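Local coordinates for protein NAD(P)H-flavin oxidoreductase (Staphylococcus epidermidis ATCC 12228, PDB 3GBH) that probably catalyses NAD(P)H-dependent reduction of flavin or other substrates as an FMN-binding oxidoreductase of the nitroreductase family, at residues B[52-57]-B[144-149]; B[149-154]-B[161-166]. All blocks are in the same frame, centred on the assembly; numbering follows the deposited sequence.

Interaction 1. Residues B[52-57]-B[144-149]; sequences QPWRIA and SLMAMQ
With CG anti to the backbone N (chi1 -175°) and the chain then bent at both following torsions, selenomethionine M146 lays its CB and CG along the indole of W54 and folds its methyl back toward the strand. W54 in turn carries its CG between the backbone N and the carbonyl carbon (chi1 39°), which brings one face of the ring against the helix. M146 CB makes a CH-pi contact, 3.9 Å from the centroid of the six-membered ring of W54, and lies 3.6 Å from W54 CE3. M146 CG sits over the middle of the same face, while its SE stands obliquely above the five-membered ring of W54, 5.2 Å from its centroid, a Met-aromatic contact. Beyond it, M146 CE reaches W54 CB at 3.6 Å and I56 CD1 at 3.9 Å, so the methyl touches both strand side chains. Here helix 132-156 packs on strand 54-59, the outermost strand, within this chain, of the antiparallel sheet of this nitroreductase-family protein; I56 and A57 pair in parallel with a strand of the second subunit, which extends the sheet across the interface. The opposite indole face carries Q52 CA and P53 CD near its rim. R55 points away from the helix, where its NH1 binds Q52 O and W54 O, both at 2.8 Å, and NH2 forms a salt bridge to D91.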
loop_
_atom_site.group_PDB
_atom_site.type_symbol
_atom_site.label_atom_id
_atom_site.label_comp_id
_atom_site.label_asym_id
_atom_site.label_seq_id
_atom_site.Cartn_x
_atom_site.Cartn_y
_atom_site.Cartn_z
ATOM N N GLN B 52 -3.248 34.454 9.016
ATOM C CA GLN B 52 -4.681 34.274 8.797
ATOM C C GLN B 52 -5.342 35.508 8.160
ATOM O O GLN B 52 -6.229 36.104 8.732
ATOM C CB GLN B 52 -5.326 33.960 10.132
ATOM C CG GLN B 52 -4.801 32.678 10.752
ATOM C CD GLN B 52 -5.228 32.548 12.187
ATOM O OE1 GLN B 52 -6.433 32.393 12.492
ATOM N NE2 GLN B 52 -4.261 32.679 13.090
ATOM N N PRO B 53 -4.901 35.892 6.954
ATOM C CA PRO B 53 -5.369 37.152 6.358
ATOM C C PRO B 53 -6.757 37.095 5.679
ATOM O O PRO B 53 -7.231 38.112 5.102
ATOM C CB PRO B 53 -4.305 37.424 5.321
ATOM C CG PRO B 53 -3.935 36.048 4.806
ATOM C CD PRO B 53 -3.982 35.168 6.062
ATOM N N TRP B 54 -7.405 35.937 5.732
ATOM C CA TRP B 54 -8.650 35.732 5.012
ATOM C C TRP B 54 -9.795 36.399 5.740
ATOM O O TRP B 54 -9.853 36.379 6.974
ATOM C CB TRP B 54 -8.968 34.255 4.849
ATOM C CG TRP B 54 -8.647 33.414 6.052
ATOM C CD1 TRP B 54 -9.284 33.425 7.253
ATOM C CD2 TRP B 54 -7.580 32.461 6.170
ATOM N NE1 TRP B 54 -8.709 32.510 8.102
ATOM C CE2 TRP B 54 -7.650 31.915 7.463
ATOM C CE3 TRP B 54 -6.586 32.009 5.301
ATOM C CZ2 TRP B 54 -6.757 30.951 7.911
ATOM C CZ3 TRP B 54 -5.695 31.054 5.740
ATOM C CH2 TRP B 54 -5.784 30.527 7.019
ATOM N N ARG B 55 -10.726 36.959 4.957
ATOM C CA ARG B 55 -11.938 37.590 5.495
ATOM C C ARG B 55 -13.115 37.146 4.637
ATOM O O ARG B 55 -13.119 37.370 3.433
ATOM C CB ARG B 55 -11.808 39.106 5.431
ATOM C CG ARG B 55 -10.563 39.660 6.153
ATOM C CD ARG B 55 -10.565 39.459 7.673
ATOM N NE ARG B 55 -9.360 40.061 8.238
ATOM C CZ ARG B 55 -8.274 39.396 8.615
ATOM N NH1 ARG B 55 -8.205 38.070 8.554
ATOM N NH2 ARG B 55 -7.238 40.075 9.069
ATOM N N ILE B 56 -14.116 36.538 5.254
ATOM C CA ILE B 56 -15.232 35.919 4.519
ATOM C C ILE B 56 -16.517 36.759 4.665
ATOM O O ILE B 56 -17.042 36.908 5.768
ATOM C CB ILE B 56 -15.507 34.490 5.015
ATOM C CG1 ILE B 56 -14.217 33.645 4.974
ATOM C CG2 ILE B 56 -16.654 33.851 4.146
ATOM C CD1 ILE B 56 -14.365 32.246 5.586
ATOM N N ALA B 57 -17.006 37.309 3.545
ATOM C CA ALA B 57 -18.337 37.920 3.477
ATOM C C ALA B 57 -19.315 36.819 3.057
ATOM O O ALA B 57 -19.236 36.321 1.932
ATOM C CB ALA B 57 -18.360 39.103 2.470
ATOM N N SER B 144 -6.654 31.149 -0.602
ATOM C CA SER B 144 -6.934 30.002 -1.465
ATOM C C SER B 144 -6.745 28.658 -0.744
ATOM O O SER B 144 -7.501 27.699 -0.959
ATOM C CB SER B 144 -6.082 30.105 -2.743
ATOM O OG SER B 144 -6.423 31.308 -3.443
ATOM N N LEU B 145 -5.730 28.567 0.114
ATOM C CA LEU B 145 -5.554 27.366 0.918
ATOM C C LEU B 145 -6.802 27.109 1.780
ATOM O O LEU B 145 -7.307 25.983 1.842
ATOM C CB LEU B 145 -4.292 27.440 1.774
ATOM C CG LEU B 145 -2.926 27.521 1.055
ATOM C CD1 LEU B 145 -1.823 27.736 2.056
ATOM C CD2 LEU B 145 -2.671 26.258 0.225
HETATM N N MSE B 146 -7.288 28.158 2.450
HETATM C CA MSE B 146 -8.485 28.072 3.283
HETATM C C MSE B 146 -9.707 27.737 2.423
HETATM O O MSE B 146 -10.498 26.888 2.782
HETATM C CB MSE B 146 -8.668 29.377 4.046
HETATM C CG MSE B 146 -9.795 29.413 5.031
HETATM SE SE MSE B 146 -11.500 29.789 4.187
HETATM C CE MSE B 146 -11.099 31.640 3.608
ATOM N N ALA B 147 -9.829 28.380 1.273
ATOM C CA ALA B 147 -10.955 28.121 0.363
ATOM C C ALA B 147 -11.089 26.638 -0.047
ATOM O O ALA B 147 -12.221 26.093 -0.057
ATOM C CB ALA B 147 -10.866 29.008 -0.882
HETATM N N MSE B 148 -9.960 25.971 -0.341
HETATM C CA MSE B 148 -10.024 24.560 -0.725
HETATM C C MSE B 148 -10.549 23.747 0.450
HETATM O O MSE B 148 -11.426 22.916 0.308
HETATM C CB MSE B 148 -8.643 24.036 -1.128
HETATM C CG MSE B 148 -8.681 22.613 -1.636
HETATM SE SE MSE B 148 -9.431 22.498 -3.442
HETATM C CE MSE B 148 -11.129 21.605 -3.030
ATOM N N GLN B 149 -9.987 23.971 1.629
ATOM C CA GLN B 149 -10.436 23.257 2.789
ATOM C C GLN B 149 -11.917 23.572 3.097
ATOM O O GLN B 149 -12.652 22.691 3.512
ATOM C CB GLN B 149 -9.496 23.509 3.962
ATOM C CG GLN B 149 -9.748 22.662 5.171
ATOM C CD GLN B 149 -8.512 22.538 6.046
ATOM O OE1 GLN B 149 -7.501 22.000 5.628
ATOM N NE2 GLN B 149 -8.601 23.041 7.278
#

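Interaction 2. Residues B[149-154]-B[161-166]; sequences QLMLTA and TNPIGG. With FMN (flavin mononucleotide), chain H.
A water joins helix to strand, 2.7 Å from T161 OG1 and giving a hydrogen bond of 2.8 Å to M151 O. The water thus links the M151 carbonyl to the T161 hydroxyl. T161 OG1 lies between its backbone N and carbonyl carbon (chi1 58°), facing the helix, and also rests 3.5 Å from CG of selenomethionine M151. The M151 chain crosses T161 at about a right angle and bends at its last torsion, with SE 3.7 Å from P163 CG. Three residues further along the helix, A154 CB meets T161 CG2 in plain methyl packing. Within the helix, Q149 O accepts from both T153 N and T153 OG1, which approach from opposite faces of its carbonyl plane.

The pyrrolidine of P163 is shared: M151 lies against it, and its CG also comes 3.6 Å from FMN C9. G166 N donates to FMN O4 at 3.0 Å, and G165 N adds a weak bond to the same oxygen, while I164 CG2 lies near that carbonyl. N162 OD1 accepts from Q78 NE2, and K22, S20 and N75 bind the cofactor further. Helix 132-156 here backs strand 160-164, nearly antiparallel to it at 163°, and the strand leads into G165 and G166, whose backbone borders the isoalloxazine ring in the FMN site of the nitroreductase fold.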
loop_
_atom_site.group_PDB
_atom_site.type_symbol
_atom_site.label_atom_id
_atom_site.label_comp_id
_atom_site.label_asym_id
_atom_site.label_seq_id
_atom_site.Cartn_x
_atom_site.Cartn_y
_atom_site.Cartn_z
ATOM N N GLN B 149 -9.987 23.971 1.629
ATOM C CA GLN B 149 -10.436 23.257 2.789
ATOM C C GLN B 149 -11.917 23.572 3.097
ATOM O O GLN B 149 -12.652 22.691 3.512
ATOM C CB GLN B 149 -9.496 23.509 3.962
ATOM C CG GLN B 149 -9.748 22.662 5.171
ATOM C CD GLN B 149 -8.512 22.538 6.046
ATOM O OE1 GLN B 149 -7.501 22.000 5.628
ATOM N NE2 GLN B 149 -8.601 23.041 7.278
ATOM N N LEU B 150 -12.371 24.803 2.846
ATOM C CA LEU B 150 -13.805 25.134 3.013
ATOM C C LEU B 150 -14.690 24.312 2.063
ATOM O O LEU B 150 -15.720 23.773 2.468
ATOM C CB LEU B 150 -14.025 26.627 2.769
ATOM C CG LEU B 150 -15.340 27.211 3.269
ATOM C CD1 LEU B 150 -15.134 28.708 3.544
ATOM C CD2 LEU B 150 -16.483 26.916 2.299
HETATM N N MSE B 151 -14.272 24.193 0.809
HETATM C CA MSE B 151 -15.043 23.418 -0.173
HETATM C C MSE B 151 -15.119 21.931 0.166
HETATM O O MSE B 151 -16.175 21.308 0.023
HETATM C CB MSE B 151 -14.489 23.642 -1.576
HETATM C CG MSE B 151 -14.676 25.069 -2.079
HETATM SE SE MSE B 151 -14.269 25.187 -3.989
HETATM C CE MSE B 151 -12.354 25.589 -3.821
ATOM N N LEU B 152 -14.019 21.372 0.668
ATOM C CA LEU B 152 -14.012 19.974 1.088
ATOM C C LEU B 152 -14.910 19.760 2.304
ATOM O O LEU B 152 -15.730 18.838 2.338
ATOM C CB LEU B 152 -12.572 19.473 1.346
ATOM C CG LEU B 152 -11.749 19.413 0.053
ATOM C CD1 LEU B 152 -10.244 19.244 0.324
ATOM C CD2 LEU B 152 -12.252 18.331 -0.849
ATOM N N THR B 153 -14.785 20.637 3.289
ATOM C CA THR B 153 -15.608 20.535 4.510
ATOM C C THR B 153 -17.077 20.712 4.192
ATOM O O THR B 153 -17.925 19.996 4.719
ATOM C CB THR B 153 -15.180 21.558 5.609
ATOM O OG1 THR B 153 -13.786 21.390 5.864
ATOM C CG2 THR B 153 -15.974 21.282 6.913
ATOM N N ALA B 154 -17.385 21.654 3.299
ATOM C CA ALA B 154 -18.776 21.845 2.871
ATOM C C ALA B 154 -19.318 20.531 2.293
ATOM O O ALA B 154 -20.428 20.054 2.661
ATOM C CB ALA B 154 -18.866 22.995 1.841
ATOM N N THR B 161 -20.468 23.191 -3.693
ATOM C CA THR B 161 -19.950 24.514 -3.947
ATOM C C THR B 161 -19.580 24.715 -5.411
ATOM O O THR B 161 -19.507 23.750 -6.188
ATOM C CB THR B 161 -18.689 24.800 -3.115
ATOM O OG1 THR B 161 -17.691 23.823 -3.415
ATOM C CG2 THR B 161 -19.019 24.832 -1.614
ATOM N N ASN B 162 -19.329 25.974 -5.744
ATOM C CA ASN B 162 -18.808 26.385 -7.066
ATOM C C ASN B 162 -17.881 27.550 -6.819
ATOM O O ASN B 162 -18.338 28.645 -6.412
ATOM C CB ASN B 162 -19.945 26.775 -8.012
ATOM C CG ASN B 162 -19.474 27.247 -9.411
ATOM O OD1 ASN B 162 -20.203 27.964 -10.065
ATOM N ND2 ASN B 162 -18.291 26.824 -9.868
ATOM N N PRO B 163 -16.567 27.327 -6.998
ATOM C CA PRO B 163 -15.659 28.480 -6.894
ATOM C C PRO B 163 -15.795 29.354 -8.110
ATOM O O PRO B 163 -15.980 28.846 -9.212
ATOM C CB PRO B 163 -14.278 27.836 -6.773
ATOM C CG PRO B 163 -14.411 26.516 -7.469
ATOM C CD PRO B 163 -15.844 26.076 -7.285
ATOM N N ILE B 164 -15.712 30.668 -7.904
ATOM C CA ILE B 164 -16.084 31.641 -8.904
ATOM C C ILE B 164 -15.056 32.777 -8.877
ATOM O O ILE B 164 -14.772 33.342 -7.813
ATOM C CB ILE B 164 -17.543 32.169 -8.654
ATOM C CG1 ILE B 164 -18.570 31.065 -8.957
ATOM C CG2 ILE B 164 -17.865 33.389 -9.515
ATOM C CD1 ILE B 164 -20.001 31.326 -8.534
ATOM N N GLY B 165 -14.473 33.058 -10.048
ATOM C CA GLY B 165 -13.528 34.147 -10.238
ATOM C C GLY B 165 -14.114 35.184 -11.167
ATOM O O GLY B 165 -13.627 36.298 -11.235
ATOM N N GLY B 166 -15.208 34.828 -11.838
ATOM C CA GLY B 166 -15.858 35.692 -12.790
ATOM C C GLY B 166 -16.817 36.680 -12.174
ATOM O O GLY B 166 -18.003 36.660 -12.488
HETATM N N1 FMN H . -17.147 28.363 -12.635
HETATM C C2 FMN H . -18.168 29.206 -13.048
HETATM O O2 FMN H . -19.263 28.761 -13.410
HETATM N N3 FMN H . -17.948 30.557 -13.074
HETATM C C4 FMN H . -16.722 31.095 -12.674
HETATM O O4 FMN H . -16.556 32.329 -12.716
HETATM C C4A FMN H . -15.699 30.248 -12.279
HETATM N N5 FMN H . -14.456 30.732 -11.911
HETATM C C5A FMN H . -13.578 29.930 -11.213
HETATM C C6 FMN H . -12.484 30.481 -10.523
HETATM C C7 FMN H . -11.612 29.676 -9.822
HETATM C C7M FMN H . -10.443 30.282 -9.093
HETATM C C8 FMN H . -11.810 28.291 -9.815
HETATM C C8M FMN H . -10.909 27.354 -9.072
HETATM C C9 FMN H . -12.883 27.746 -10.496
HETATM C C9A FMN H . -13.792 28.544 -11.198
HETATM N N10 FMN H . -14.896 28.002 -11.874
HETATM C C10 FMN H . -15.919 28.864 -12.270
HETATM C "C1'" FMN H . -15.193 26.518 -11.805
HETATM C "C2'" FMN H . -14.233 25.812 -12.763
HETATM O "O2'" FMN H . -14.664 25.955 -14.106
HETATM C "C3'" FMN H . -14.136 24.333 -12.374
HETATM O "O3'" FMN H . -13.539 24.235 -11.106
HETATM C "C4'" FMN H . -13.358 23.473 -13.371
HETATM O "O4'" FMN H . -14.061 23.446 -14.613
HETATM C "C5'" FMN H . -13.182 22.060 -12.821
HETATM O "O5'" FMN H . -14.453 21.454 -12.614
HETATM P P FMN H . -14.856 20.905 -11.169
HETATM O O1P FMN H . -16.222 20.285 -11.226
HETATM O O2P FMN H . -14.774 22.055 -10.209
HETATM O O3P FMN H . -13.857 19.867 -10.717
HETATM O O HOH W 1 -17.863 21.491 -2.154
#

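Both contacts are buried and seat helix 132-156 on the one antiparallel sheet, whose outermost strands within the chain are 54-59 and 160-164. Interaction 1 uses the first of these and interaction 2 the second, with centres about 10 Å apart. They share Q149 and touch directly where I56 CD1 meets L150 CD1 at 4.2 Å. A selenomethionine projects from the helix in each, but its surroundings differ: an indole face and an isoleucine in 52-57/144-149, a threonine, a proline and a bridging water in 149-154/161-166. The second contact runs on into the G165-G166 backbone that binds the flavin O4. The first lies nearer the chain centre, on a strand where the second subunit carries the sheet onward, though L145 of its helix segment also touches an FMN.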